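Local coordinates for fatty acid metabolism regulator protein (PDB 1VI0) that represses genes of fatty acid transport and beta-oxidation as a DNA-binding homodimer, and loses its hold on DNA when long-chain fatty acyl-CoA binds, at residues I55-F60 against L115-K120; E62-F67 against N122-G127; Q12-A17 against L47-K52; V20-G25 against A103-L108. All blocks are in the same frame, centred on the assembly; numbering follows the deposited sequence.

Contact 1: residues I55-F60 against L115-K120. With DCC (dodecyl-coa), chain C.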
# COMPACT_ATOMS: atom_id res chain seq x y z
N ILE A 55 7.12 16.08 13.46
CA ILE A 55 6.51 16.87 12.39
C ILE A 55 5.79 15.93 11.39
O ILE A 55 4.59 16.18 11.14
CB ILE A 55 7.49 17.75 11.65
CG1 ILE A 55 8.12 18.80 12.60
CG2 ILE A 55 6.82 18.48 10.49
CD1 ILE A 55 9.35 19.45 11.93
N LEU A 56 6.40 14.86 11.01
CA LEU A 56 5.75 13.91 10.05
C LEU A 56 4.46 13.34 10.62
O LEU A 56 3.37 13.28 10.03
CB LEU A 56 6.68 12.78 9.72
CG LEU A 56 6.13 11.79 8.65
CD1 LEU A 56 6.10 12.49 7.29
CD2 LEU A 56 7.08 10.59 8.62
N ILE A 57 4.60 12.80 11.83
CA ILE A 57 3.45 12.23 12.54
C ILE A 57 2.36 13.25 12.78
O ILE A 57 1.17 12.98 12.51
CB ILE A 57 3.95 11.63 13.88
CG1 ILE A 57 4.88 10.46 13.58
CG2 ILE A 57 2.77 11.24 14.76
CD1 ILE A 57 5.78 10.12 14.78
N SER A 58 2.67 14.48 13.18
CA SER A 58 1.72 15.53 13.46
C SER A 58 1.04 16.05 12.18
O SER A 58 -0.14 16.32 12.17
CB SER A 58 2.39 16.71 14.19
OG SER A 58 2.80 16.30 15.51
N LEU A 59 1.82 16.05 11.11
CA LEU A 59 1.22 16.50 9.79
C LEU A 59 0.16 15.48 9.42
O LEU A 59 -0.98 15.85 9.05
CB LEU A 59 2.36 16.57 8.84
CG LEU A 59 2.31 16.49 7.35
CD1 LEU A 59 3.75 16.68 6.81
CD2 LEU A 59 1.70 15.24 6.75
N PHE A 60 0.47 14.19 9.55
CA PHE A 60 -0.51 13.15 9.28
C PHE A 60 -1.69 13.25 10.23
O PHE A 60 -2.84 13.27 9.81
CB PHE A 60 0.09 11.75 9.31
CG PHE A 60 -0.84 10.68 8.82
CD1 PHE A 60 -1.78 10.90 7.83
CD2 PHE A 60 -0.74 9.38 9.34
CE1 PHE A 60 -2.58 9.88 7.36
CE2 PHE A 60 -1.57 8.38 8.90
CZ PHE A 60 -2.49 8.60 7.90
N LEU A 115 9.86 0.19 12.01
CA LEU A 115 8.60 -0.18 12.66
C LEU A 115 8.19 0.66 13.80
O LEU A 115 6.97 1.00 13.94
CB LEU A 115 8.58 -1.68 12.96
CG LEU A 115 8.29 -2.63 11.79
CD1 LEU A 115 7.84 -4.00 12.34
CD2 LEU A 115 7.19 -2.07 10.90
N GLU A 116 9.07 1.16 14.68
CA GLU A 116 8.52 2.01 15.76
C GLU A 116 7.73 3.15 15.15
O GLU A 116 6.56 3.37 15.48
CB GLU A 116 9.57 2.48 16.72
CG GLU A 116 10.47 3.60 16.25
CD GLU A 116 10.11 4.94 16.85
OE1 GLU A 116 9.83 5.90 16.10
OE2 GLU A 116 10.11 5.04 18.11
N LEU A 117 8.33 3.87 14.20
CA LEU A 117 7.68 5.01 13.57
C LEU A 117 6.42 4.63 12.79
O LEU A 117 5.39 5.31 12.90
CB LEU A 117 8.66 5.70 12.64
CG LEU A 117 8.15 6.90 11.85
CD1 LEU A 117 7.47 7.91 12.76
CD2 LEU A 117 9.27 7.56 11.07
N ARG A 118 6.48 3.54 12.05
CA ARG A 118 5.33 3.13 11.23
C ARG A 118 4.10 2.81 12.06
O ARG A 118 2.94 3.04 11.62
CB ARG A 118 5.70 2.01 10.32
CG ARG A 118 4.63 1.58 9.36
CD ARG A 118 4.00 2.83 8.65
NE ARG A 118 3.17 2.23 7.59
CZ ARG A 118 3.67 1.69 6.49
NH1 ARG A 118 2.85 1.07 5.63
NH2 ARG A 118 4.95 1.79 6.23
N GLN A 119 4.31 2.25 13.24
CA GLN A 119 3.17 1.98 14.15
C GLN A 119 2.49 3.27 14.58
O GLN A 119 1.27 3.35 14.75
CB GLN A 119 3.70 1.35 15.45
CG GLN A 119 3.83 -0.16 15.40
CD GLN A 119 4.19 -0.66 16.81
OE1 GLN A 119 5.12 -0.10 17.41
NE2 GLN A 119 3.44 -1.63 17.28
N LYS A 120 3.31 4.30 14.82
CA LYS A 120 2.80 5.59 15.26
C LYS A 120 1.92 6.19 14.16
O LYS A 120 0.79 6.55 14.41
CB LYS A 120 3.94 6.54 15.61
CG LYS A 120 4.92 5.89 16.61
CD LYS A 120 6.02 6.87 17.01
CE LYS A 120 7.01 6.14 17.92
NZ LYS A 120 8.29 6.91 18.06
C2 DCC C . -8.05 -11.82 10.93
C4 DCC C . -7.20 -9.85 11.59
C5 DCC C . -7.40 -9.26 10.36
C6 DCC C . -7.94 -10.11 9.37
C8 DCC C . -6.57 -7.76 11.60
C10 DCC C . -5.84 11.09 4.52
C11 DCC C . -5.36 12.53 4.27
C12 DCC C . -4.37 13.04 5.31
N9 DCC C . -6.64 -8.89 12.38
N7 DCC C . -6.98 -7.95 10.37
N3 DCC C . -7.52 -11.11 11.94
N1 DCC C . -8.31 -11.37 9.69
N6 DCC C . -8.14 -9.68 8.13
C1' DCC C . -6.37 -9.04 13.86
C2' DCC C . -5.08 -8.34 14.33
O2' DCC C . -4.06 -9.37 14.37
C3' DCC C . -5.45 -8.00 15.82
O3' DCC C . -5.50 -9.26 16.57
C4' DCC C . -6.95 -7.54 15.60
O4' DCC C . -7.42 -8.27 14.47
C5' DCC C . -7.04 -6.03 15.46
O5' DCC C . -6.12 -5.49 14.46
P1 DCC C . -6.57 -4.44 13.35
O11 DCC C . -5.40 -4.09 12.57
O12 DCC C . -7.83 -5.01 12.62
O6 DCC C . -7.14 -3.24 14.15
P2 DCC C . -6.10 -2.40 14.88
O21 DCC C . -6.83 -1.13 15.26
O22 DCC C . -5.46 -3.22 15.92
O7 DCC C . -4.94 -1.94 13.86
CPA DCC C . -5.20 -0.72 13.02
CPB DCC C . -3.98 -0.45 12.10
CP8 DCC C . -3.50 -1.77 11.46
CP7 DCC C . -2.86 0.08 13.00
CP9 DCC C . -4.23 0.63 11.11
OP3 DCC C . -4.55 -2.46 10.86
CP6 DCC C . -2.37 -1.58 10.48
OP2 DCC C . -1.28 -1.17 10.87
NP2 DCC C . -2.66 -1.92 9.25
CP5 DCC C . -1.65 -1.75 8.14
CP4 DCC C . -2.06 -0.40 7.44
CP3 DCC C . -0.98 0.03 6.43
OP1 DCC C . 0.18 0.22 6.81
NP1 DCC C . -1.36 0.11 5.20
CP2 DCC C . -0.51 0.47 4.05
CP1 DCC C . -1.07 1.78 3.60
S DCC C . -1.35 3.05 4.86
P3 DCC C . -4.95 -9.55 18.05
O31 DCC C . -3.69 -8.83 18.22
O32 DCC C . -5.95 -9.10 19.03
O33 DCC C . -4.81 -11.05 18.04
CA1 DCC C . 0.30 3.79 4.97
CA2 DCC C . 0.28 5.21 5.60
OA1 DCC C . 1.29 3.25 4.52
CA3 DCC C . -0.14 6.30 4.60
CA4 DCC C . -1.31 7.15 4.90
CA5 DCC C . -2.56 6.81 4.11
CA6 DCC C . -3.40 8.01 3.71
CA7 DCC C . -4.72 8.16 4.44
CA8 DCC C . -5.88 8.71 3.70
CA9 DCC C . -5.80 10.18 3.28

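Contact 2: residues E62-F67 against N122-G127. With DCC (dodecyl-coa), chain C.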
# COMPACT_ATOMS: atom_id res chain seq x y z
N GLU A 62 -2.98 15.83 11.90
CA GLU A 62 -3.69 17.06 11.62
C GLU A 62 -4.51 16.94 10.34
O GLU A 62 -5.71 17.26 10.36
CB GLU A 62 -2.64 18.18 11.45
CG GLU A 62 -3.23 19.54 11.12
CD GLU A 62 -4.42 19.84 12.00
OE1 GLU A 62 -4.30 19.60 13.23
OE2 GLU A 62 -5.47 20.24 11.46
N LYS A 63 -3.92 16.48 9.28
CA LYS A 63 -4.60 16.34 7.98
C LYS A 63 -5.65 15.25 8.07
O LYS A 63 -6.82 15.45 7.67
CB LYS A 63 -3.61 16.12 6.87
CG LYS A 63 -2.56 17.12 6.54
CD LYS A 63 -3.09 18.49 6.14
CE LYS A 63 -1.97 19.37 5.58
NZ LYS A 63 -2.53 20.64 4.98
N MSE A 64 -5.34 14.11 8.72
CA MSE A 64 -6.33 13.05 8.88
C MSE A 64 -7.52 13.53 9.67
O MSE A 64 -8.69 13.20 9.40
CB MSE A 64 -5.75 11.79 9.57
CG MSE A 64 -6.78 10.69 9.83
SE MSE A 64 -7.51 10.07 8.12
CE MSE A 64 -6.22 8.74 7.71
N GLY A 65 -7.23 14.24 10.77
CA GLY A 65 -8.28 14.75 11.64
C GLY A 65 -9.25 15.65 10.90
O GLY A 65 -10.48 15.57 11.10
N GLN A 66 -8.77 16.57 10.07
CA GLN A 66 -9.69 17.42 9.31
C GLN A 66 -10.55 16.52 8.40
O GLN A 66 -11.77 16.60 8.39
CB GLN A 66 -8.96 18.48 8.48
CG GLN A 66 -8.03 19.32 9.34
CD GLN A 66 -7.53 20.59 8.74
OE1 GLN A 66 -6.91 20.63 7.67
NE2 GLN A 66 -7.79 21.72 9.42
N PHE A 67 -9.84 15.62 7.70
CA PHE A 67 -10.53 14.67 6.81
C PHE A 67 -11.61 13.92 7.50
O PHE A 67 -12.76 13.81 7.00
CB PHE A 67 -9.48 13.75 6.17
CG PHE A 67 -10.08 12.80 5.18
CD1 PHE A 67 -10.56 13.25 3.95
CD2 PHE A 67 -10.20 11.45 5.49
CE1 PHE A 67 -11.13 12.35 3.06
CE2 PHE A 67 -10.76 10.56 4.60
CZ PHE A 67 -11.25 11.01 3.39
N ASN A 122 0.49 4.49 11.68
CA ASN A 122 -0.66 3.65 11.47
C ASN A 122 -1.77 3.79 12.47
O ASN A 122 -2.94 3.58 12.16
CB ASN A 122 -0.28 2.20 11.23
CG ASN A 122 0.37 2.07 9.85
OD1 ASN A 122 0.78 3.04 9.20
ND2 ASN A 122 0.48 0.85 9.40
N GLU A 123 -1.45 4.18 13.71
CA GLU A 123 -2.47 4.42 14.73
C GLU A 123 -3.37 5.58 14.32
O GLU A 123 -4.57 5.55 14.57
CB GLU A 123 -1.77 4.64 16.08
CG GLU A 123 -2.55 4.95 17.28
CD GLU A 123 -3.52 3.91 17.77
OE1 GLU A 123 -4.69 4.29 18.09
OE2 GLU A 123 -3.16 2.72 17.81
N ILE A 124 -2.87 6.53 13.52
CA ILE A 124 -3.67 7.65 13.02
C ILE A 124 -4.66 7.17 11.94
O ILE A 124 -5.75 7.72 11.77
CB ILE A 124 -2.79 8.77 12.50
CG1 ILE A 124 -2.04 9.47 13.69
CG2 ILE A 124 -3.52 9.83 11.69
CD1 ILE A 124 -0.85 10.27 13.15
N LEU A 125 -4.32 6.10 11.26
CA LEU A 125 -5.22 5.54 10.22
C LEU A 125 -6.48 4.94 10.80
O LEU A 125 -7.57 4.86 10.20
CB LEU A 125 -4.39 4.51 9.46
CG LEU A 125 -5.03 3.90 8.21
CD1 LEU A 125 -5.32 5.02 7.22
CD2 LEU A 125 -4.08 2.86 7.62
N LYS A 126 -6.34 4.43 12.06
CA LYS A 126 -7.44 3.80 12.74
C LYS A 126 -8.74 4.57 12.71
O LYS A 126 -9.76 3.88 12.49
CB LYS A 126 -7.05 3.41 14.20
CG LYS A 126 -5.95 2.35 14.19
CD LYS A 126 -5.73 1.66 15.52
CE LYS A 126 -4.31 1.16 15.68
NZ LYS A 126 -4.18 -0.29 15.94
N GLY A 127 -8.75 5.88 12.84
CA GLY A 127 -9.98 6.68 12.81
C GLY A 127 -10.72 6.48 11.49
O GLY A 127 -11.93 6.35 11.44
C2 DCC C . -8.05 -11.82 10.93
C4 DCC C . -7.20 -9.85 11.59
C5 DCC C . -7.40 -9.26 10.36
C6 DCC C . -7.94 -10.11 9.37
C8 DCC C . -6.57 -7.76 11.60
C10 DCC C . -5.84 11.09 4.52
C11 DCC C . -5.36 12.53 4.27
C12 DCC C . -4.37 13.04 5.31
N9 DCC C . -6.64 -8.89 12.38
N7 DCC C . -6.98 -7.95 10.37
N3 DCC C . -7.52 -11.11 11.94
N1 DCC C . -8.31 -11.37 9.69
N6 DCC C . -8.14 -9.68 8.13
C1' DCC C . -6.37 -9.04 13.86
C2' DCC C . -5.08 -8.34 14.33
O2' DCC C . -4.06 -9.37 14.37
C3' DCC C . -5.45 -8.00 15.82
O3' DCC C . -5.50 -9.26 16.57
C4' DCC C . -6.95 -7.54 15.60
O4' DCC C . -7.42 -8.27 14.47
C5' DCC C . -7.04 -6.03 15.46
O5' DCC C . -6.12 -5.49 14.46
P1 DCC C . -6.57 -4.44 13.35
O11 DCC C . -5.40 -4.09 12.57
O12 DCC C . -7.83 -5.01 12.62
O6 DCC C . -7.14 -3.24 14.15
P2 DCC C . -6.10 -2.40 14.88
O21 DCC C . -6.83 -1.13 15.26
O22 DCC C . -5.46 -3.22 15.92
O7 DCC C . -4.94 -1.94 13.86
CPA DCC C . -5.20 -0.72 13.02
CPB DCC C . -3.98 -0.45 12.10
CP8 DCC C . -3.50 -1.77 11.46
CP7 DCC C . -2.86 0.08 13.00
CP9 DCC C . -4.23 0.63 11.11
OP3 DCC C . -4.55 -2.46 10.86
CP6 DCC C . -2.37 -1.58 10.48
OP2 DCC C . -1.28 -1.17 10.87
NP2 DCC C . -2.66 -1.92 9.25
CP5 DCC C . -1.65 -1.75 8.14
CP4 DCC C . -2.06 -0.40 7.44
CP3 DCC C . -0.98 0.03 6.43
OP1 DCC C . 0.18 0.22 6.81
NP1 DCC C . -1.36 0.11 5.20
CP2 DCC C . -0.51 0.47 4.05
CP1 DCC C . -1.07 1.78 3.60
S DCC C . -1.35 3.05 4.86
P3 DCC C . -4.95 -9.55 18.05
O31 DCC C . -3.69 -8.83 18.22
O32 DCC C . -5.95 -9.10 19.03
O33 DCC C . -4.81 -11.05 18.04
CA1 DCC C . 0.30 3.79 4.97
CA2 DCC C . 0.28 5.21 5.60
OA1 DCC C . 1.29 3.25 4.52
CA3 DCC C . -0.14 6.30 4.60
CA4 DCC C . -1.31 7.15 4.90
CA5 DCC C . -2.56 6.81 4.11
CA6 DCC C . -3.40 8.01 3.71
CA7 DCC C . -4.72 8.16 4.44
CA8 DCC C . -5.88 8.71 3.70
CA9 DCC C . -5.80 10.18 3.28

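Contact 3: residues Q12-A17 against L47-K52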
# COMPACT_ATOMS: atom_id res chain seq x y z
N GLN A 12 1.56 26.79 9.64
CA GLN A 12 2.51 27.26 8.65
C GLN A 12 3.66 26.24 8.50
O GLN A 12 4.24 26.06 7.44
CB GLN A 12 3.19 28.57 9.06
CG GLN A 12 2.35 29.82 8.80
CD GLN A 12 3.13 31.04 9.32
OE1 GLN A 12 4.06 31.44 8.61
NE2 GLN A 12 2.76 31.50 10.49
N ILE A 13 4.07 25.74 9.69
CA ILE A 13 5.15 24.74 9.69
C ILE A 13 4.67 23.43 9.08
O ILE A 13 5.37 22.84 8.26
CB ILE A 13 5.68 24.50 11.11
CG1 ILE A 13 6.50 25.73 11.55
CG2 ILE A 13 6.54 23.25 11.17
CD1 ILE A 13 6.55 25.87 13.08
N ILE A 14 3.48 22.99 9.50
CA ILE A 14 2.97 21.73 8.90
C ILE A 14 2.88 21.85 7.38
O ILE A 14 3.27 20.97 6.62
CB ILE A 14 1.59 21.40 9.47
CG1 ILE A 14 1.70 21.06 10.96
CG2 ILE A 14 0.98 20.23 8.69
CD1 ILE A 14 2.44 19.79 11.27
N ASP A 15 2.44 23.00 6.86
CA ASP A 15 2.30 23.20 5.42
C ASP A 15 3.62 23.26 4.72
O ASP A 15 3.84 22.70 3.62
CB ASP A 15 1.45 24.46 5.18
CG ASP A 15 -0.03 24.24 5.34
OD1 ASP A 15 -0.50 23.17 5.71
OD2 ASP A 15 -0.78 25.23 5.09
N ALA A 16 4.63 23.89 5.37
CA ALA A 16 5.95 23.91 4.77
C ALA A 16 6.55 22.52 4.80
O ALA A 16 7.20 22.09 3.85
CB ALA A 16 6.84 24.88 5.53
N ALA A 17 6.28 21.77 5.87
CA ALA A 17 6.76 20.39 5.97
C ALA A 17 6.23 19.54 4.81
O ALA A 17 7.00 18.81 4.20
CB ALA A 17 6.35 19.76 7.28
N LEU A 47 9.76 24.84 19.23
CA LEU A 47 8.74 25.33 20.17
C LEU A 47 7.46 24.53 19.99
O LEU A 47 6.73 24.29 20.94
CB LEU A 47 8.54 26.81 19.92
CG LEU A 47 7.77 27.70 20.86
CD1 LEU A 47 6.33 27.83 20.40
CD2 LEU A 47 7.84 27.29 22.32
N TYR A 48 7.21 23.98 18.79
CA TYR A 48 5.98 23.22 18.58
C TYR A 48 6.17 21.74 18.41
O TYR A 48 5.18 20.98 18.62
CB TYR A 48 5.27 23.79 17.31
CG TYR A 48 4.77 25.21 17.55
CD1 TYR A 48 3.65 25.40 18.34
CD2 TYR A 48 5.37 26.30 16.98
CE1 TYR A 48 3.14 26.67 18.56
CE2 TYR A 48 4.88 27.58 17.19
CZ TYR A 48 3.77 27.76 17.96
OH TYR A 48 3.25 29.02 18.21
N PHE A 49 7.33 21.27 17.95
CA PHE A 49 7.59 19.88 17.67
C PHE A 49 8.86 19.34 18.35
O PHE A 49 9.85 20.08 18.44
CB PHE A 49 7.73 19.63 16.16
CG PHE A 49 6.51 20.10 15.40
CD1 PHE A 49 5.38 19.29 15.35
CD2 PHE A 49 6.49 21.37 14.85
CE1 PHE A 49 4.25 19.71 14.68
CE2 PHE A 49 5.34 21.79 14.18
CZ PHE A 49 4.23 20.99 14.11
N LYS A 50 8.90 18.05 18.60
CA LYS A 50 10.03 17.38 19.21
C LYS A 50 11.23 17.19 18.31
O LYS A 50 12.39 17.16 18.80
CB LYS A 50 9.63 15.98 19.70
CG LYS A 50 8.57 15.97 20.79
CD LYS A 50 8.51 14.55 21.36
CE LYS A 50 7.39 14.23 22.27
NZ LYS A 50 7.11 15.18 23.34
N ASN A 51 10.98 16.84 17.06
CA ASN A 51 11.97 16.55 16.05
C ASN A 51 11.23 16.31 14.69
O ASN A 51 10.00 16.47 14.67
CB ASN A 51 12.72 15.25 16.38
CG ASN A 51 11.76 14.16 16.87
OD1 ASN A 51 10.62 14.01 16.39
ND2 ASN A 51 12.18 13.46 17.92
N LYS A 52 12.00 15.97 13.69
CA LYS A 52 11.50 15.71 12.32
C LYS A 52 10.39 14.67 12.34
O LYS A 52 9.28 14.82 11.78
CB LYS A 52 12.67 15.17 11.49
CG LYS A 52 12.50 15.16 10.01
CD LYS A 52 13.80 14.82 9.28
CE LYS A 52 14.08 13.35 9.26
NZ LYS A 52 14.93 12.96 8.09

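Contact 4: residues V20-G25 against A103-L108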
# COMPACT_ATOMS: atom_id res chain seq x y z
N VAL A 20 8.39 20.51 1.68
CA VAL A 20 9.77 20.07 1.74
C VAL A 20 9.89 18.56 1.67
O VAL A 20 10.70 18.04 0.90
CB VAL A 20 10.46 20.61 3.02
CG1 VAL A 20 11.84 20.02 3.16
CG2 VAL A 20 10.48 22.13 3.02
N ILE A 21 9.06 17.87 2.43
CA ILE A 21 9.08 16.39 2.45
C ILE A 21 8.68 15.84 1.08
O ILE A 21 9.29 14.89 0.57
CB ILE A 21 8.17 15.86 3.55
CG1 ILE A 21 8.71 16.14 4.97
CG2 ILE A 21 7.84 14.40 3.40
CD1 ILE A 21 7.58 16.17 6.00
N ALA A 22 7.75 16.48 0.39
CA ALA A 22 7.32 16.02 -0.93
C ALA A 22 8.47 16.22 -1.94
O ALA A 22 8.81 15.32 -2.67
CB ALA A 22 6.10 16.81 -1.39
N GLU A 23 9.04 17.41 -1.89
CA GLU A 23 10.10 17.82 -2.78
C GLU A 23 11.42 17.15 -2.52
O GLU A 23 12.09 16.75 -3.49
CB GLU A 23 10.26 19.36 -2.75
CG GLU A 23 9.07 20.06 -3.41
CD GLU A 23 8.98 21.54 -3.09
OE1 GLU A 23 7.94 22.14 -3.47
OE2 GLU A 23 9.90 22.12 -2.49
N ASN A 24 11.78 16.91 -1.26
CA ASN A 24 13.08 16.31 -0.97
C ASN A 24 13.11 14.88 -0.51
O ASN A 24 14.20 14.25 -0.59
CB ASN A 24 13.76 17.20 0.13
CG ASN A 24 14.09 18.57 -0.45
OD1 ASN A 24 15.17 18.72 -1.02
ND2 ASN A 24 13.19 19.53 -0.38
N GLY A 25 12.01 14.28 -0.10
CA GLY A 25 12.00 12.93 0.48
C GLY A 25 12.16 13.17 2.02
O GLY A 25 12.86 14.12 2.39
N ALA A 103 -0.32 14.39 -1.69
CA ALA A 103 -0.42 13.05 -2.25
C ALA A 103 0.92 12.33 -2.30
O ALA A 103 0.99 11.12 -2.06
CB ALA A 103 -1.00 13.13 -3.67
N ILE A 104 2.02 13.04 -2.55
CA ILE A 104 3.36 12.43 -2.57
C ILE A 104 3.70 12.03 -1.12
O ILE A 104 4.16 10.93 -0.85
CB ILE A 104 4.42 13.37 -3.14
CG1 ILE A 104 4.32 13.43 -4.68
CG2 ILE A 104 5.84 12.83 -2.77
CD1 ILE A 104 5.12 14.56 -5.30
N VAL A 105 3.30 12.90 -0.20
CA VAL A 105 3.53 12.61 1.23
C VAL A 105 2.76 11.37 1.66
O VAL A 105 3.37 10.41 2.16
CB VAL A 105 3.28 13.81 2.11
CG1 VAL A 105 3.23 13.41 3.62
CG2 VAL A 105 4.31 14.93 1.93
N THR A 106 1.45 11.27 1.36
CA THR A 106 0.62 10.18 1.77
C THR A 106 0.97 8.87 1.09
O THR A 106 0.94 7.83 1.75
CB THR A 106 -0.89 10.45 1.67
OG1 THR A 106 -1.21 10.64 0.27
CG2 THR A 106 -1.30 11.72 2.44
N GLN A 107 1.30 8.88 -0.22
CA GLN A 107 1.55 7.67 -0.95
C GLN A 107 2.98 7.15 -0.91
O GLN A 107 3.22 5.95 -1.12
CB GLN A 107 1.11 7.82 -2.41
CG GLN A 107 -0.35 8.21 -2.53
CD GLN A 107 -1.31 7.45 -1.64
OE1 GLN A 107 -1.82 8.01 -0.68
NE2 GLN A 107 -1.63 6.20 -1.92
N LEU A 108 3.90 8.07 -0.61
CA LEU A 108 5.30 7.73 -0.58
C LEU A 108 5.97 8.05 0.75
O LEU A 108 6.43 7.10 1.42
CB LEU A 108 6.07 8.46 -1.69
CG LEU A 108 6.37 7.75 -3.00
CD1 LEU A 108 5.57 6.51 -3.27
CD2 LEU A 108 6.24 8.74 -4.19

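Contact 1: residues I55-F60 against L115-K120
At the rim of the acyl-CoA pocket, Ile57 and Leu117 join helix 52-75 to helix 115-141. The two segment axes run nearly parallel, 20° apart, and come no closer than 10.8 Å, so side chains must span the gap. Ile57 CD1 reaches Leu117 CD1 at 3.4 Å, tighter than usual for two methyl carbons. Leu117 gets there because its CG lies anti to the backbone N (chi1 178°), which brings the branch end toward the other helix. Leu56 CD2 adds a looser touch on Leu117 CD2 at 4.5 Å. This pair of helices links the TetR-type DNA-binding region with the ligand-binding one. On the pocket side the Phe60 ring meets the dodecyl chain obliquely, CZ lying 3.5 Å from DCC CA4, and Arg118 NH1 donates to DCC OP1 at 3.0 Å. Toward the outside, Lys120 runs extended past Ile57, its CD 3.9 Å from Ile57 CD1, and NZ reaches both carboxylate oxygens of Glu116 on their syn sides, OE2 at 2.6 Å. Glu53 pairs with the same ammonium. A methionine in place of Lys120 would probably leave Glu116 and Glu53, whose carboxylates lie close together, without the positive charge between them.

Contact 2: residues E62-F67 against N122-G127
Met64, a selenomethionine, packs on Ile124 and Leu125 where helix 52-75 and helix 115-141 form one wall of the acyl-CoA pocket in the ligand-binding domain of this TetR-family repressor. Along 62-67, the first residue to meet the ligand is Lys63: its CB lies 3.5 Å from DCC C12, the last carbon of the dodecyl chain, while its ammonium makes a long, weak ion pair with Asp15. Met64 follows and carries the whole contact between the segments. Its CB touches Ile124 CG2 at 3.6 Å, and the two side chains lie alongside one another, pointing opposite ways. CG leaves anti to the backbone N (chi1 176°), and bends at chi2 and chi3 then fold the chain so that the terminal methyl faces both protein and ligand. That CE lies 3.9 Å from Leu125 CD1 and 3.6 Å from DCC CA7, which makes Met64 a bridge between the helix pair and the middle of the acyl chain. Phe67, one turn further on, presents its ring obliquely to DCC C10 and packs edge-to-face with Tyr128.

The facing segment meets the pantetheine arm, by one apolar and one polar side chain. Leu125 splits its branches: CD1 goes to Met64, whereas CD2 approaches DCC CP4 at 3.8 Å. Asn122 is held through OD1 by the NE of Arg118, which turns its amide nitrogen to the pantetheine arm. From there ND2 donates twice, to DCC OP1 at 2.7 Å and, along a straighter path of 157°, to DCC OP2 at 3.1 Å.

Contact 3: residues Q12-A17 against L47-K52
Ile13 and Ile14 of helix 9-24 pack against Tyr48 and Phe49, which close the predicted helix-turn-helix motif of the TetR-type DNA-binding domain. Every direct contact between the segments is apolar; no hydrogen bond or salt bridge crosses, and the backbones stay well apart, the nearest CA atoms being those of Ile13 and Tyr48 at 9.1 Å. Side chains therefore fill the interval.

Aliphatic-to-aromatic contacts dominate. The far end of the Phe49 ring meets both isoleucines: CE2 lies 3.6 Å from Ile13 CG2, and CZ lies 3.6 Å from Ile14 CD1. Ile13 runs alongside the Phe49 side chain, head to tail with it, whereas Ile14 crosses it at about a right angle. CG anti to the carbonyl carbon (chi1 -56°) aims the ring at helix 9-24. A second, looser contact brings Ile13 CD1 to 4.1 Å from Tyr48 CD2, so the two branches of Ile13 serve different rings. Replacing Phe49 by alanine would probably open a gap beside Ile13 and Ile14 and leave their methyl groups without the ring they pack on.

Polar interactions lie to one side, within the turn after Phe49. Asn51 occupies the N-cap position of helix 52-75, its OD1 accepting from the backbone N of Asp54, and the side chain of Asp54 accepts the backbone N-H of Lys50.

Around these residues, Tyr10 of helix 9-24 stacks on the Phe49 ring, Ile55 and Ser58 of helix 52-75 also touch it, and Ala16 of helix 9-24 turns to Gln37 and Ala38 of helix 31-38.

Contact 4: residues V20-G25 against A103-L108
Ala22 and Val105 form the close part of this crossing, where their CA atoms come within 5.5 Å. The segment axes approach to 8.7 Å at an angle of 70°, and the small alanine permits it: Ala22 CB meets Val105 CG2 and Ile104 CB, each at 4.2 Å, and Ile104 CG2 ends over the backbone of Ala22, 3.9 Å from its O. Val105 CG2 lies beside its own backbone N, anti to the carbonyl carbon, and from that position it also touches Ile21 CG2 at 3.9 Å. Both Ile21 and Val105 are buried, and their other branches continue into packing against Leu59.

Toward the solvent the contact gives out. Glu23 and Asn24 are exposed there and make no contact with 103-108. Asn24 ND2 instead folds back to Val20 O at 3.2 Å, so this carbonyl accepts both the amide and the backbone N-H of Asn24, before Gly25 leaves the helix with a positive phi of 91°. No hydrogen bond joins the segments; the interface is made of aliphatic groups. It sets helix 9-24 of the DNA-binding domain across helix 100-109 of the ligand-binding domain, the kind of interdomain contact through which TetR-family repressors are thought to pass on ligand binding.

Overall arrangement
Contacts 1 and 2 follow one another along the same pair, helix 52-75 and helix 115-141, with centres 11 Å apart, and both touch the bound acyl-CoA. Ile124 ties them together by packing on Ile57 and Phe60. Contacts 3 and 4 share helix 9-24, their centres 15 Å apart; contact 3 lies within the DNA-binding domain, whereas contact 4 crosses to helix 100-109. Along the chain contact 3 closes before contacts 1 and 2 open, while contact 4 interleaves with all three. Contact 1 touches both contact 3 and contact 4, whose centres lie 13 and 14 Å from its own, so ligand site and DNA-binding domain are joined by continuous packing, consistent with acyl-CoA control of DNA binding.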